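Local coordinates for protein flavohemoglobin (Malassezia yamatoensis, PDB 6O0A) that probably detoxifies nitric oxide, passing electrons from NAD(P)H through a bound FAD to a heme, as flavohemoglobins do, at residues A[210-215]-A[248-253]; A[225-230]-A[292-297]. All blocks are in the same frame, centred on the assembly; numbering follows the deposited sequence. Where two conformers were deposited one is given.

Contact 1: residues A[210-215]-A[248-253]; sequences IYARTS and TIFQNQ
Phe250 lays its ring against strand 207-213, where Ile210 lies over one face and Ala212 comes in obliquely near CE1. With CG beside the backbone N (chi1 -67°), the benzyl group points across to the strand, roughly at right angles to it, and its far end comes near. In the conformer described, the CG2 methyl of Ile210 makes a CH-pi contact, 4.0 Å from the ring centroid and 25° off the normal, displaced toward the rim; the two side chains run past one another in opposite directions. Near its plane the ring edge meets the backbone carbonyl carbon of Tyr211, and CZ approaches Ile210 O at 3.5 Å. Ala212 suits its place because its single methyl lets the ring come close, CB to Phe250 CE1 being 3.6 Å. The FAD-binding domain of this ferredoxin reductase-like family is an antiparallel beta-barrel, and here helix 246-251 packs on one of its strands, with Leu259 of the neighbouring strand 258-262 also touching Ile210 and Ala212. Ile249, one residue back on the helix, serves the strand's last residues and the loop after it: its branch CG2 meets Ala212 CB at 4.0 Å, while CD1 lies 3.5 Å from Arg213 O and also touches Thr214 CA. No hydrogen bond crosses the contact; carbon side chains pack on each other and on the strand's backbone, including the carbonyls of Ile210 and Arg213. Beyond the helix, the Asn252 amide donates back to Thr248 O, and Gln253 NE2 reaches Ile249 O at 3.0 Å from above its carbonyl plane, on the opposite face from Asn252 N.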
# COMPACT_ATOMS: atom_id res chain seq x y z
N ILE A 210 -0.35 -11.93 2.26
CA ILE A 210 -0.45 -13.38 2.14
C ILE A 210 0.92 -13.91 1.71
O ILE A 210 1.64 -13.25 0.94
CB ILE A 210 -1.57 -13.79 1.16
CG1 ILE A 210 -1.76 -15.30 1.18
CG2 ILE A 210 -1.30 -13.28 -0.24
CD1 ILE A 210 -3.09 -15.75 0.65
N TYR A 211 1.26 -15.09 2.23
CA TYR A 211 2.60 -15.66 2.13
C TYR A 211 2.56 -16.98 1.38
O TYR A 211 1.73 -17.85 1.68
CB TYR A 211 3.19 -15.89 3.53
CG TYR A 211 3.47 -14.62 4.30
CD1 TYR A 211 2.42 -13.85 4.80
CD2 TYR A 211 4.77 -14.18 4.50
CE1 TYR A 211 2.67 -12.67 5.50
CE2 TYR A 211 5.03 -13.02 5.21
CZ TYR A 211 3.97 -12.26 5.70
OH TYR A 211 4.23 -11.09 6.38
N ALA A 212 3.49 -17.15 0.44
CA ALA A 212 3.72 -18.47 -0.15
C ALA A 212 5.20 -18.57 -0.51
O ALA A 212 5.93 -17.57 -0.53
CB ALA A 212 2.84 -18.70 -1.38
N ARG A 213 5.64 -19.78 -0.81
CA ARG A 213 7.04 -19.96 -1.15
C ARG A 213 7.26 -19.85 -2.65
O ARG A 213 6.41 -20.26 -3.46
CB ARG A 213 7.57 -21.30 -0.62
CG ARG A 213 7.63 -21.27 0.89
CD ARG A 213 8.49 -22.33 1.52
NE ARG A 213 8.34 -22.17 2.97
CZ ARG A 213 9.18 -21.49 3.74
NH1 ARG A 213 10.27 -20.94 3.23
NH2 ARG A 213 8.93 -21.37 5.03
N THR A 214 8.39 -19.25 -3.02
CA THR A 214 8.85 -19.25 -4.40
C THR A 214 9.16 -20.68 -4.83
O THR A 214 9.26 -21.60 -4.01
CB THR A 214 10.12 -18.40 -4.53
OG1 THR A 214 11.14 -18.99 -3.72
CG2 THR A 214 9.86 -16.99 -4.06
N SER A 215 9.34 -20.86 -6.14
CA SER A 215 9.68 -22.19 -6.66
C SER A 215 10.92 -22.75 -5.99
O SER A 215 11.02 -23.97 -5.81
CB SER A 215 9.88 -22.13 -8.17
OG SER A 215 10.98 -21.31 -8.51
N THR A 248 1.62 -15.82 -10.05
CA THR A 248 1.43 -17.13 -10.64
C THR A 248 1.34 -18.21 -9.56
O THR A 248 0.53 -19.14 -9.67
CB THR A 248 2.53 -17.43 -11.65
OG1 THR A 248 2.23 -18.65 -12.35
CG2 THR A 248 3.90 -17.54 -10.98
N ILE A 249 2.14 -18.08 -8.49
CA ILE A 249 2.13 -19.07 -7.42
C ILE A 249 0.81 -19.01 -6.65
O ILE A 249 0.20 -20.05 -6.38
CB ILE A 249 3.36 -18.86 -6.52
CG1 ILE A 249 4.61 -19.26 -7.30
CG2 ILE A 249 3.24 -19.71 -5.25
CD1 ILE A 249 5.93 -18.92 -6.63
N PHE A 250 0.34 -17.81 -6.31
CA PHE A 250 -0.94 -17.70 -5.60
C PHE A 250 -2.09 -18.23 -6.46
O PHE A 250 -2.97 -18.93 -5.96
CB PHE A 250 -1.21 -16.24 -5.22
CG PHE A 250 -0.27 -15.68 -4.19
CD1 PHE A 250 -0.01 -16.37 -3.01
CD2 PHE A 250 0.32 -14.44 -4.38
CE1 PHE A 250 0.85 -15.83 -2.05
CE2 PHE A 250 1.19 -13.91 -3.44
CZ PHE A 250 1.46 -14.60 -2.27
N GLN A 251 -2.09 -17.91 -7.76
CA GLN A 251 -3.22 -18.34 -8.59
C GLN A 251 -3.20 -19.83 -8.87
O GLN A 251 -4.23 -20.38 -9.30
CB GLN A 251 -3.24 -17.60 -9.93
CG GLN A 251 -3.54 -16.13 -9.83
CD GLN A 251 -3.87 -15.56 -11.19
OE1 GLN A 251 -3.55 -16.15 -12.23
NE2 GLN A 251 -4.55 -14.40 -11.20
N ASN A 252 -2.08 -20.51 -8.67
CA ASN A 252 -2.05 -21.94 -8.93
C ASN A 252 -2.26 -22.77 -7.68
O ASN A 252 -2.10 -23.99 -7.73
CB ASN A 252 -0.76 -22.30 -9.65
CG ASN A 252 -0.85 -22.02 -11.14
OD1 ASN A 252 -1.07 -22.92 -11.95
ND2 ASN A 252 -0.72 -20.75 -11.51
N GLN A 253 -2.64 -22.15 -6.56
CA GLN A 253 -2.99 -22.91 -5.37
C GLN A 253 -4.32 -23.63 -5.57
O GLN A 253 -5.28 -23.06 -6.10
CB GLN A 253 -3.10 -21.97 -4.17
CG GLN A 253 -1.85 -21.19 -3.88
CD GLN A 253 -0.70 -22.07 -3.41
OE1 GLN A 253 -0.86 -22.90 -2.52
NE2 GLN A 253 0.45 -21.91 -4.04

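Contact 2: residues A[225-230]-A[292-297]; sequences TLLPSE and PVLAFV. With FAD (flavin-adenine dinucleotide), chain B.
Thr225 stands between the flavin and Pro292, and its side chain divides by chemistry. From the backbone, CB passes 3.7 Å from FAD O4. The hydroxyl branch then turns to the isoalloxazine, OG1 lying 3.3 Å from FAD N5, while the methyl, placed anti to the backbone N, heads for the start of the helix. There CG2 meets Pro292 N at 3.7 Å, and the CB and CD of the proline ring also come near it. Threonine suits this place because one short side chain presents an oxygen to the cofactor and a methyl to the helix. Its backbone N donates to the flavin, to FAD N5 at 3.2 Å and to FAD O4 at 3.3 Å, the latter being the straighter bond.

Farther along the loop the packing is apolar. Ala295, with only a methyl, lets Leu226 O approach its CB to 3.6 Å. Leu294 has its CG opposite the backbone N (chi1 177°), which sets CG 4.0 Å from Pro228 CD and CD2 4.1 Å from Leu227 CD2; the two leucines cross at about a right angle. Pro228 offers a compact, rigid ring to this surface and has no N-H to satisfy. Leu323 touches both Leu227 and Leu294. The loop thus seats the helix of the NAD-binding domain against the FAD-binding domain, part of the interface between the two. One N-H shared between N5 and O4, a bifurcated bond, would help fix the flavin edge, and donation to N5 could be expected to stabilise electron density there, consistent with a redox-active position.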
# COMPACT_ATOMS: atom_id res chain seq x y z
N THR A 225 -6.02 -6.27 -1.25
CA THR A 225 -7.15 -5.61 -0.60
C THR A 225 -8.24 -6.61 -0.23
O THR A 225 -8.63 -7.46 -1.04
CB THR A 225 -7.70 -4.55 -1.54
OG1 THR A 225 -6.66 -3.62 -1.85
CG2 THR A 225 -8.87 -3.79 -0.88
N LEU A 226 -8.75 -6.50 0.99
CA LEU A 226 -9.84 -7.36 1.44
C LEU A 226 -11.14 -7.02 0.73
O LEU A 226 -11.49 -5.85 0.54
CB LEU A 226 -10.03 -7.23 2.95
CG LEU A 226 -8.87 -7.88 3.70
CD1 LEU A 226 -9.03 -7.61 5.21
CD2 LEU A 226 -8.85 -9.38 3.40
N LEU A 227 -11.87 -8.06 0.35
CA LEU A 227 -13.15 -7.95 -0.35
C LEU A 227 -14.31 -8.44 0.52
O LEU A 227 -14.13 -9.19 1.48
CB LEU A 227 -13.10 -8.77 -1.65
CG LEU A 227 -12.11 -8.28 -2.70
CD1 LEU A 227 -12.05 -9.27 -3.84
CD2 LEU A 227 -12.51 -6.88 -3.20
N PRO A 228 -15.54 -8.05 0.18
CA PRO A 228 -16.70 -8.46 0.98
C PRO A 228 -16.79 -9.97 1.17
O PRO A 228 -16.68 -10.74 0.21
CB PRO A 228 -17.90 -7.92 0.19
CG PRO A 228 -17.35 -6.75 -0.54
CD PRO A 228 -15.92 -7.08 -0.87
N SER A 229 -16.99 -10.39 2.42
CA SER A 229 -17.01 -11.80 2.75
C SER A 229 -17.66 -11.96 4.12
O SER A 229 -18.01 -10.97 4.78
CB SER A 229 -15.60 -12.39 2.75
OG SER A 229 -14.90 -11.91 3.88
N GLU A 230 -17.82 -13.21 4.56
CA GLU A 230 -18.20 -13.46 5.93
C GLU A 230 -17.09 -12.97 6.86
O GLU A 230 -15.94 -12.84 6.45
CB GLU A 230 -18.45 -14.94 6.16
CG GLU A 230 -19.49 -15.53 5.26
CD GLU A 230 -20.81 -15.70 5.96
OE1 GLU A 230 -20.99 -16.74 6.64
OE2 GLU A 230 -21.66 -14.79 5.86
N PRO A 292 -10.45 -2.04 -3.67
CA PRO A 292 -10.92 -1.15 -2.57
C PRO A 292 -12.26 -0.49 -2.86
O PRO A 292 -13.05 -0.27 -1.94
CB PRO A 292 -9.79 -0.12 -2.44
CG PRO A 292 -9.03 -0.19 -3.72
CD PRO A 292 -9.15 -1.60 -4.21
N VAL A 293 -12.54 -0.17 -4.13
CA VAL A 293 -13.82 0.45 -4.48
C VAL A 293 -14.98 -0.46 -4.08
O VAL A 293 -15.96 -0.03 -3.46
CB VAL A 293 -13.83 0.79 -5.98
CG1 VAL A 293 -15.22 1.26 -6.42
CG2 VAL A 293 -12.79 1.88 -6.29
N LEU A 294 -14.89 -1.75 -4.43
CA LEU A 294 -15.93 -2.69 -4.03
C LEU A 294 -16.04 -2.81 -2.51
O LEU A 294 -17.15 -2.86 -1.96
CB LEU A 294 -15.64 -4.05 -4.67
CG LEU A 294 -16.62 -5.15 -4.28
CD1 LEU A 294 -18.06 -4.78 -4.68
CD2 LEU A 294 -16.21 -6.49 -4.91
N ALA A 295 -14.91 -2.85 -1.80
CA ALA A 295 -14.97 -2.84 -0.34
C ALA A 295 -15.70 -1.60 0.18
O ALA A 295 -16.55 -1.71 1.08
CB ALA A 295 -13.55 -2.92 0.25
N PHE A 296 -15.40 -0.43 -0.37
CA PHE A 296 -16.04 0.81 0.09
C PHE A 296 -17.53 0.79 -0.21
O PHE A 296 -18.35 1.17 0.63
CB PHE A 296 -15.42 2.02 -0.60
CG PHE A 296 -14.00 2.31 -0.22
CD1 PHE A 296 -13.51 1.94 1.03
CD2 PHE A 296 -13.16 2.96 -1.10
CE1 PHE A 296 -12.19 2.21 1.38
CE2 PHE A 296 -11.84 3.24 -0.76
CZ PHE A 296 -11.37 2.86 0.48
N VAL A 297 -17.89 0.35 -1.41
CA VAL A 297 -19.29 0.39 -1.82
C VAL A 297 -20.12 -0.58 -1.00
O VAL A 297 -21.23 -0.25 -0.57
CB VAL A 297 -19.41 0.12 -3.33
CG1 VAL A 297 -20.88 -0.02 -3.71
CG2 VAL A 297 -18.79 1.26 -4.10
PA FAD B . 6.43 -8.94 -8.28
O1A FAD B . 7.27 -10.16 -8.22
O2A FAD B . 6.32 -8.15 -7.00
O5B FAD B . 6.96 -7.98 -9.44
C5B FAD B . 6.44 -6.64 -9.56
C4B FAD B . 7.20 -6.00 -10.70
O4B FAD B . 8.61 -6.01 -10.38
C3B FAD B . 7.11 -6.72 -12.03
O3B FAD B . 5.95 -6.35 -12.76
C2B FAD B . 8.38 -6.25 -12.73
O2B FAD B . 8.21 -4.98 -13.35
C1B FAD B . 9.37 -6.13 -11.57
N9A FAD B . 10.27 -7.28 -11.43
C8A FAD B . 9.93 -8.53 -10.99
N7A FAD B . 10.91 -9.40 -11.04
C5A FAD B . 11.97 -8.66 -11.55
C6A FAD B . 13.28 -9.02 -11.90
N6A FAD B . 13.78 -10.26 -11.76
N1A FAD B . 14.07 -8.06 -12.43
C2A FAD B . 13.58 -6.83 -12.58
N3A FAD B . 12.36 -6.37 -12.29
C4A FAD B . 11.59 -7.35 -11.78
N1 FAD B . -2.88 -6.75 -6.50
C2 FAD B . -4.02 -7.37 -6.92
O2 FAD B . -4.04 -8.11 -7.92
N3 FAD B . -5.20 -7.18 -6.21
C4 FAD B . -5.35 -6.40 -5.07
O4 FAD B . -6.43 -6.32 -4.50
C4X FAD B . -4.13 -5.75 -4.64
N5 FAD B . -4.18 -4.99 -3.58
C5X FAD B . -3.01 -4.37 -3.16
C6 FAD B . -3.05 -3.54 -2.04
C7 FAD B . -1.90 -2.91 -1.57
C7M FAD B . -1.99 -1.99 -0.38
C8 FAD B . -0.68 -3.11 -2.24
C8M FAD B . 0.59 -2.47 -1.75
C9 FAD B . -0.64 -3.92 -3.37
C9A FAD B . -1.80 -4.54 -3.84
N10 FAD B . -1.79 -5.36 -4.99
C10 FAD B . -2.94 -5.98 -5.42
C1' FAD B . -0.53 -5.64 -5.70
C2' FAD B . 0.19 -6.87 -5.15
O2' FAD B . 0.57 -6.64 -3.80
C3' FAD B . 1.42 -7.25 -5.98
O3' FAD B . 2.27 -6.11 -6.10
C4' FAD B . 1.08 -7.77 -7.38
O4' FAD B . 0.10 -8.81 -7.26
C5' FAD B . 2.29 -8.26 -8.13
O5' FAD B . 2.90 -9.33 -7.39
P FAD B . 3.91 -10.29 -8.16
O1P FAD B . 3.30 -11.11 -9.25
O2P FAD B . 4.58 -11.15 -7.12
O3P FAD B . 4.98 -9.31 -8.82

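How the contacts relate
The two contacts cross along the chain: 210-215, 225-230, 248-253 and 292-297 come in that order, so each closes a loop that overlaps the other. Strands 207-213 and 219-225 are neighbours in the antiparallel sheet, which ties contact 1 to the strand end and loop of contact 2. Their centres lie 22 Å apart, with nearest atoms about 9 Å apart and no direct touch. Contact 1 stays within the FAD-binding domain, packing helix 246-251 on its sheet, whereas contact 2 joins that domain to helix 290-302 of the NAD-binding domain. Contact 2 touches the flavin directly, while the side chain of Phe250 in contact 1 is about 6 Å from the FAD; the shared sheet joins the two.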